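Local atomic coordinates of multidrug resistance protein (Vibrio cholerae, PDB entry 1YC9), a protein that forms a trimeric outer membrane channel that probably lets a multidrug efflux pump expel toxic compounds, perhaps including puromycin and acriflavine. Residues N99-D113 with D286-L300. The protein carries 1 engineered substitution. Residues are numbered along the deposited sequence; the frame is centred on the assembly and turned at random.
Sequences NDYGTLTLNFQYDFD and DVTLSAFIGYQAFGL. With BOG (octyl beta-D-glucopyranoside), chain B.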
loop_
_atom_site.group_PDB
_atom_site.type_symbol
_atom_site.label_atom_id
_atom_site.label_comp_id
_atom_site.label_asym_id
_atom_site.label_seq_id
_atom_site.Cartn_x
_atom_site.Cartn_y
_atom_site.Cartn_z
ATOM N N ASN A 99 -43.842 38.759 23.731
ATOM C CA ASN A 99 -44.674 37.764 24.426
ATOM C C ASN A 99 -44.055 36.405 24.468
ATOM O O ASN A 99 -43.221 36.108 23.721
ATOM C CB ASN A 99 -46.055 37.728 23.784
ATOM C CG ASN A 99 -46.739 39.080 23.819
ATOM O OD1 ASN A 99 -46.729 39.823 22.832
ATOM N ND2 ASN A 99 -47.351 39.412 24.955
ATOM N N ASP A 100 -44.460 35.565 25.447
ATOM C CA ASP A 100 -43.939 34.247 25.573
ATOM C C ASP A 100 -44.891 33.211 24.877
ATOM O O ASP A 100 -46.112 33.355 24.921
ATOM C CB ASP A 100 -43.786 33.861 27.051
ATOM C CG ASP A 100 -45.014 33.997 27.834
ATOM O OD1 ASP A 100 -45.664 35.074 27.857
ATOM O OD2 ASP A 100 -45.391 33.015 28.589
ATOM N N TYR A 101 -44.249 32.253 24.253
ATOM C CA TYR A 101 -44.927 31.169 23.495
ATOM C C TYR A 101 -44.317 29.891 23.894
ATOM O O TYR A 101 -43.118 29.797 24.199
ATOM C CB TYR A 101 -44.682 31.389 22.027
ATOM C CG TYR A 101 -45.276 32.647 21.492
ATOM C CD1 TYR A 101 -44.578 33.845 21.535
ATOM C CD2 TYR A 101 -46.476 32.642 20.817
ATOM C CE1 TYR A 101 -45.140 34.991 21.067
ATOM C CE2 TYR A 101 -47.036 33.789 20.276
ATOM C CZ TYR A 101 -46.357 34.992 20.401
ATOM O OH TYR A 101 -46.894 36.142 19.837
ATOM N N GLY A 102 -45.075 28.782 23.828
ATOM C CA GLY A 102 -44.446 27.536 24.064
ATOM C C GLY A 102 -45.045 26.479 23.102
ATOM O O GLY A 102 -46.173 26.677 22.584
ATOM N N THR A 103 -44.256 25.465 22.878
ATOM C CA THR A 103 -44.735 24.289 22.140
ATOM C C THR A 103 -44.214 23.025 22.759
ATOM O O THR A 103 -43.132 22.981 23.430
ATOM C CB THR A 103 -44.310 24.320 20.671
ATOM O OG1 THR A 103 -42.897 24.081 20.517
ATOM C CG2 THR A 103 -44.588 25.588 19.997
ATOM N N LEU A 104 -44.962 21.915 22.566
ATOM C CA LEU A 104 -44.459 20.646 23.018
ATOM C C LEU A 104 -45.214 19.639 22.109
ATOM O O LEU A 104 -46.429 19.651 22.138
ATOM C CB LEU A 104 -44.867 20.421 24.485
ATOM C CG LEU A 104 -44.699 19.019 25.029
ATOM C CD1 LEU A 104 -43.192 18.611 25.006
ATOM C CD2 LEU A 104 -45.269 18.922 26.442
ATOM N N THR A 105 -44.446 18.935 21.267
ATOM C CA THR A 105 -45.027 18.067 20.240
ATOM C C THR A 105 -44.279 16.754 20.124
ATOM O O THR A 105 -43.067 16.618 20.424
ATOM C CB THR A 105 -45.029 18.733 18.866
ATOM O OG1 THR A 105 -43.675 19.032 18.478
ATOM C CG2 THR A 105 -45.816 20.054 18.879
ATOM N N LEU A 106 -45.047 15.760 19.661
ATOM C CA LEU A 106 -44.524 14.495 19.222
ATOM C C LEU A 106 -44.539 14.580 17.690
ATOM O O LEU A 106 -45.545 14.954 17.133
ATOM C CB LEU A 106 -45.474 13.395 19.727
ATOM C CG LEU A 106 -45.100 11.960 19.390
ATOM C CD1 LEU A 106 -43.770 11.591 19.924
ATOM C CD2 LEU A 106 -46.189 11.049 19.990
ATOM N N ASN A 107 -43.429 14.247 17.051
ATOM C CA ASN A 107 -43.245 14.437 15.633
ATOM C C ASN A 107 -42.936 13.054 15.038
ATOM O O ASN A 107 -42.231 12.231 15.646
ATOM C CB ASN A 107 -42.022 15.324 15.375
ATOM C CG ASN A 107 -42.199 16.765 15.838
ATOM O OD1 ASN A 107 -43.199 17.142 16.431
ATOM N ND2 ASN A 107 -41.169 17.592 15.579
ATOM N N PHE A 108 -43.380 12.858 13.800
ATOM C CA PHE A 108 -43.321 11.600 13.134
ATOM C C PHE A 108 -42.975 11.855 11.671
ATOM O O PHE A 108 -43.515 12.769 11.056
ATOM C CB PHE A 108 -44.664 10.962 13.210
ATOM C CG PHE A 108 -44.830 9.785 12.300
ATOM C CD1 PHE A 108 -44.589 8.504 12.767
ATOM C CD2 PHE A 108 -45.260 9.955 10.994
ATOM C CE1 PHE A 108 -44.785 7.411 11.943
ATOM C CE2 PHE A 108 -45.423 8.857 10.161
ATOM C CZ PHE A 108 -45.196 7.596 10.646
ATOM N N GLN A 109 -42.089 11.049 11.133
ATOM C CA GLN A 109 -41.785 11.084 9.697
ATOM C C GLN A 109 -41.595 9.672 9.153
ATOM O O GLN A 109 -41.015 8.825 9.810
ATOM C CB GLN A 109 -40.561 11.931 9.448
ATOM C CG GLN A 109 -40.236 12.169 7.997
ATOM C CD GLN A 109 -39.549 13.527 7.870
ATOM O OE1 GLN A 109 -40.185 14.517 7.485
ATOM N NE2 GLN A 109 -38.313 13.598 8.321
ATOM N N TYR A 110 -42.105 9.427 7.936
ATOM C CA TYR A 110 -42.009 8.127 7.251
ATOM C C TYR A 110 -41.875 8.429 5.728
ATOM O O TYR A 110 -42.604 9.251 5.154
ATOM C CB TYR A 110 -43.246 7.213 7.526
ATOM C CG TYR A 110 -43.146 5.941 6.753
ATOM C CD1 TYR A 110 -42.103 5.067 6.977
ATOM C CD2 TYR A 110 -44.036 5.650 5.690
ATOM C CE1 TYR A 110 -41.985 3.908 6.297
ATOM C CE2 TYR A 110 -43.912 4.502 4.972
ATOM C CZ TYR A 110 -42.927 3.654 5.227
ATOM O OH TYR A 110 -42.737 2.550 4.476
ATOM N N ASP A 111 -40.889 7.811 5.132
ATOM C CA ASP A 111 -40.658 7.843 3.702
ATOM C C ASP A 111 -41.372 6.655 3.055
ATOM O O ASP A 111 -41.002 5.494 3.316
ATOM C CB ASP A 111 -39.140 7.755 3.526
ATOM C CG ASP A 111 -38.651 8.224 2.193
ATOM O OD1 ASP A 111 -39.484 8.536 1.339
ATOM O OD2 ASP A 111 -37.419 8.256 1.906
ATOM N N PHE A 112 -42.308 6.909 2.143
ATOM C CA PHE A 112 -43.048 5.774 1.511
ATOM C C PHE A 112 -42.363 4.713 0.658
ATOM O O PHE A 112 -42.866 3.535 0.592
ATOM C CB PHE A 112 -44.238 6.261 0.725
ATOM C CG PHE A 112 -45.403 6.584 1.560
ATOM C CD1 PHE A 112 -45.742 7.910 1.805
ATOM C CD2 PHE A 112 -46.196 5.575 2.114
ATOM C CE1 PHE A 112 -46.879 8.228 2.525
ATOM C CE2 PHE A 112 -47.274 5.880 2.899
ATOM C CZ PHE A 112 -47.644 7.204 3.094
ATOM N N ASP A 113 -41.314 5.090 -0.015
ATOM C CA ASP A 113 -40.500 4.179 -0.870
ATOM C C ASP A 113 -41.204 3.555 -2.067
ATOM O O ASP A 113 -40.971 2.413 -2.375
ATOM C CB ASP A 113 -39.795 3.083 -0.049
ATOM C CG ASP A 113 -38.485 2.653 -0.690
ATOM O OD1 ASP A 113 -37.919 3.475 -1.454
ATOM O OD2 ASP A 113 -37.964 1.554 -0.483
ATOM N N ASP A 286 -40.429 11.549 -4.806
ATOM C CA ASP A 286 -40.304 11.067 -3.444
ATOM C C ASP A 286 -41.539 11.400 -2.614
ATOM O O ASP A 286 -41.904 12.553 -2.488
ATOM C CB ASP A 286 -39.092 11.738 -2.857
ATOM C CG ASP A 286 -38.471 10.907 -1.832
ATOM O OD1 ASP A 286 -37.208 10.749 -1.828
ATOM O OD2 ASP A 286 -39.243 10.330 -1.013
ATOM N N VAL A 287 -42.198 10.371 -2.013
ATOM C CA VAL A 287 -43.433 10.585 -1.301
ATOM C C VAL A 287 -43.163 10.272 0.194
ATOM O O VAL A 287 -42.576 9.232 0.503
ATOM C CB VAL A 287 -44.590 9.720 -1.790
ATOM C CG1 VAL A 287 -45.875 10.063 -1.006
ATOM C CG2 VAL A 287 -44.815 9.912 -3.278
ATOM N N THR A 288 -43.494 11.227 1.052
ATOM C CA THR A 288 -43.173 11.138 2.479
ATOM C C THR A 288 -44.477 11.347 3.225
ATOM O O THR A 288 -45.529 11.691 2.626
ATOM C CB THR A 288 -42.100 12.150 2.871
ATOM O OG1 THR A 288 -42.510 13.415 2.358
ATOM C CG2 THR A 288 -40.767 11.857 2.187
ATOM N N LEU A 289 -44.482 10.977 4.498
ATOM C CA LEU A 289 -45.597 11.213 5.347
ATOM C C LEU A 289 -45.021 11.842 6.629
ATOM O O LEU A 289 -43.961 11.397 7.132
ATOM C CB LEU A 289 -46.270 9.903 5.692
ATOM C CG LEU A 289 -47.505 9.945 6.568
ATOM C CD1 LEU A 289 -48.737 10.483 5.912
ATOM C CD2 LEU A 289 -47.780 8.444 6.927
ATOM N N SER A 290 -45.674 12.902 7.089
ATOM C CA SER A 290 -45.273 13.597 8.323
ATOM C C SER A 290 -46.493 13.790 9.174
ATOM O O SER A 290 -47.623 13.910 8.692
ATOM C CB SER A 290 -44.691 15.028 8.005
ATOM O OG SER A 290 -43.465 14.807 7.353
ATOM N N ALA A 291 -46.271 13.885 10.472
ATOM C CA ALA A 291 -47.328 14.145 11.360
ATOM C C ALA A 291 -46.760 14.704 12.672
ATOM O O ALA A 291 -45.596 14.476 13.004
ATOM C CB ALA A 291 -48.171 12.855 11.640
ATOM N N PHE A 292 -47.616 15.405 13.381
ATOM C CA PHE A 292 -47.316 15.797 14.755
ATOM C C PHE A 292 -48.541 15.953 15.552
ATOM O O PHE A 292 -49.645 16.104 15.021
ATOM C CB PHE A 292 -46.475 17.128 14.759
ATOM C CG PHE A 292 -47.267 18.357 14.668
ATOM C CD1 PHE A 292 -47.656 19.060 15.834
ATOM C CD2 PHE A 292 -47.613 18.892 13.445
ATOM C CE1 PHE A 292 -48.395 20.215 15.753
ATOM C CE2 PHE A 292 -48.289 20.078 13.379
ATOM C CZ PHE A 292 -48.713 20.717 14.481
ATOM N N ILE A 293 -48.383 15.922 16.887
ATOM C CA ILE A 293 -49.441 16.196 17.775
ATOM C C ILE A 293 -48.822 16.798 19.008
ATOM O O ILE A 293 -47.757 16.407 19.381
ATOM C CB ILE A 293 -50.180 14.859 18.210
ATOM C CG1 ILE A 293 -51.459 15.156 18.972
ATOM C CG2 ILE A 293 -49.237 13.968 18.946
ATOM C CD1 ILE A 293 -52.501 16.048 18.322
ATOM N N GLY A 294 -49.524 17.690 19.602
ATOM C CA GLY A 294 -49.045 18.371 20.815
ATOM C C GLY A 294 -49.818 19.612 21.146
ATOM O O GLY A 294 -51.011 19.744 20.978
ATOM N N TYR A 295 -49.098 20.558 21.785
ATOM C CA TYR A 295 -49.615 21.763 22.322
ATOM C C TYR A 295 -48.749 22.963 21.826
ATOM O O TYR A 295 -47.548 22.816 21.662
ATOM C CB TYR A 295 -49.376 21.774 23.804
ATOM C CG TYR A 295 -49.987 20.532 24.497
ATOM C CD1 TYR A 295 -49.206 19.411 24.710
ATOM C CD2 TYR A 295 -51.285 20.549 24.925
ATOM C CE1 TYR A 295 -49.718 18.308 25.368
ATOM C CE2 TYR A 295 -51.813 19.442 25.620
ATOM C CZ TYR A 295 -51.009 18.362 25.824
ATOM O OH TYR A 295 -51.448 17.251 26.481
ATOM N N GLN A 296 -49.442 24.025 21.535
ATOM C CA GLN A 296 -48.842 25.320 21.143
ATOM C C GLN A 296 -49.679 26.384 21.800
ATOM O O GLN A 296 -50.909 26.411 21.720
ATOM C CB GLN A 296 -48.833 25.449 19.615
ATOM C CG GLN A 296 -47.991 24.437 18.900
ATOM C CD GLN A 296 -48.207 24.444 17.399
ATOM O OE1 GLN A 296 -49.247 24.883 16.931
ATOM N NE2 GLN A 296 -47.206 24.022 16.666
ATOM N N ALA A 297 -49.016 27.383 22.448
ATOM C CA ALA A 297 -49.722 28.430 23.089
ATOM C C ALA A 297 -48.957 29.761 23.173
ATOM O O ALA A 297 -47.752 29.735 23.290
ATOM C CB ALA A 297 -50.157 27.987 24.517
ATOM N N PHE A 298 -49.731 30.814 23.030
ATOM C CA PHE A 298 -49.375 32.183 23.449
ATOM C C PHE A 298 -49.571 32.138 24.948
ATOM O O PHE A 298 -50.704 31.970 25.416
ATOM C CB PHE A 298 -50.352 33.125 22.774
ATOM C CG PHE A 298 -50.152 34.562 23.129
ATOM C CD1 PHE A 298 -49.412 35.393 22.293
ATOM C CD2 PHE A 298 -50.720 35.086 24.260
ATOM C CE1 PHE A 298 -49.246 36.713 22.604
ATOM C CE2 PHE A 298 -50.520 36.461 24.571
ATOM C CZ PHE A 298 -49.802 37.226 23.724
ATOM N N GLY A 299 -48.488 32.224 25.694
ATOM C CA GLY A 299 -48.487 32.173 27.135
ATOM C C GLY A 299 -48.112 30.784 27.589
ATOM O O GLY A 299 -48.916 29.859 27.454
ATOM N N LEU A 300 -46.915 30.604 28.113
ATOM C CA LEU A 300 -46.465 29.296 28.570
ATOM C C LEU A 300 -47.365 28.677 29.615
ATOM O O LEU A 300 -47.526 27.439 29.637
ATOM C CB LEU A 300 -45.076 29.378 29.190
ATOM C CG LEU A 300 -43.955 29.636 28.220
ATOM C CD1 LEU A 300 -42.700 29.769 29.115
ATOM C CD2 LEU A 300 -43.827 28.476 27.246
HETATM C C1 BOG B . -54.943 17.066 24.422
HETATM O O1 BOG B . -54.015 16.323 23.746
HETATM C C2 BOG B . -56.222 16.272 24.833
HETATM O O2 BOG B . -56.516 15.142 23.977
HETATM C C3 BOG B . -57.319 17.218 25.184
HETATM O O3 BOG B . -58.474 16.604 25.679
HETATM C C4 BOG B . -57.166 18.716 25.347
HETATM O O4 BOG B . -58.266 19.577 25.110
HETATM C C5 BOG B . -55.876 19.289 24.742
HETATM O O5 BOG B . -54.870 18.476 24.334
HETATM C C6 BOG B . -55.462 20.718 25.131
HETATM O O6 BOG B . -55.191 20.509 26.562
HETATM C "C1'" BOG B . -52.928 16.882 23.012
HETATM C "C2'" BOG B . -51.707 16.050 23.172
HETATM C "C3'" BOG B . -51.937 14.549 22.989
HETATM C "C4'" BOG B . -50.641 13.779 23.000
HETATM C "C5'" BOG B . -50.895 12.310 22.796
HETATM C "C6'" BOG B . -49.631 11.507 22.478
HETATM C "C7'" BOG B . -48.898 11.002 23.707
HETATM C "C8'" BOG B . -47.818 10.001 23.303
#
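The backbone N of L289 gives its hydrogen to Y110 O at 2.6 Å. This is one rung of an antiparallel ladder running from F112 with V287 to G102 with A297. Beyond F298 the chain turns, and D100 takes two bonds: G299 N meets D100 O, and L300 N meets D100 OD2 at 2.9 Å, from above the carboxylate plane. The turn lays L300 CD2 tightly over G102 CA, 3.4 Å away. Nearby, the edge of F298 points to the face of Y101 in an offset edge-to-face pair, the planes at 89° and the centroids 5.3 Å apart. With CG anti to the backbone N (chi1 178°), the F298 ring swings toward strand 99-111, and its CE1 also touches N99 CB. Y89 of a second subunit packs on both F298 and Y101. At the other end, D111 OD1 and D286 OD2 lie 3.0 Å apart. This pairing of like charges is probably eased by K117, which salt-bridges D286, while N118 bonds D111. The F112 ring leans on V287 CG1 and on L289 CB. L104, L106, F108, L289, I293 and Y295 share one face, where octyl glucoside lies against L106 and Y295. The other is mixed but largely polar, with F292 against T105 beside T103, N107, Q109, S290 and Q296, and probably lines the channel. These are the middle strands of the four that each subunit gives to the trimeric 12-stranded beta-barrel of outer membrane factors.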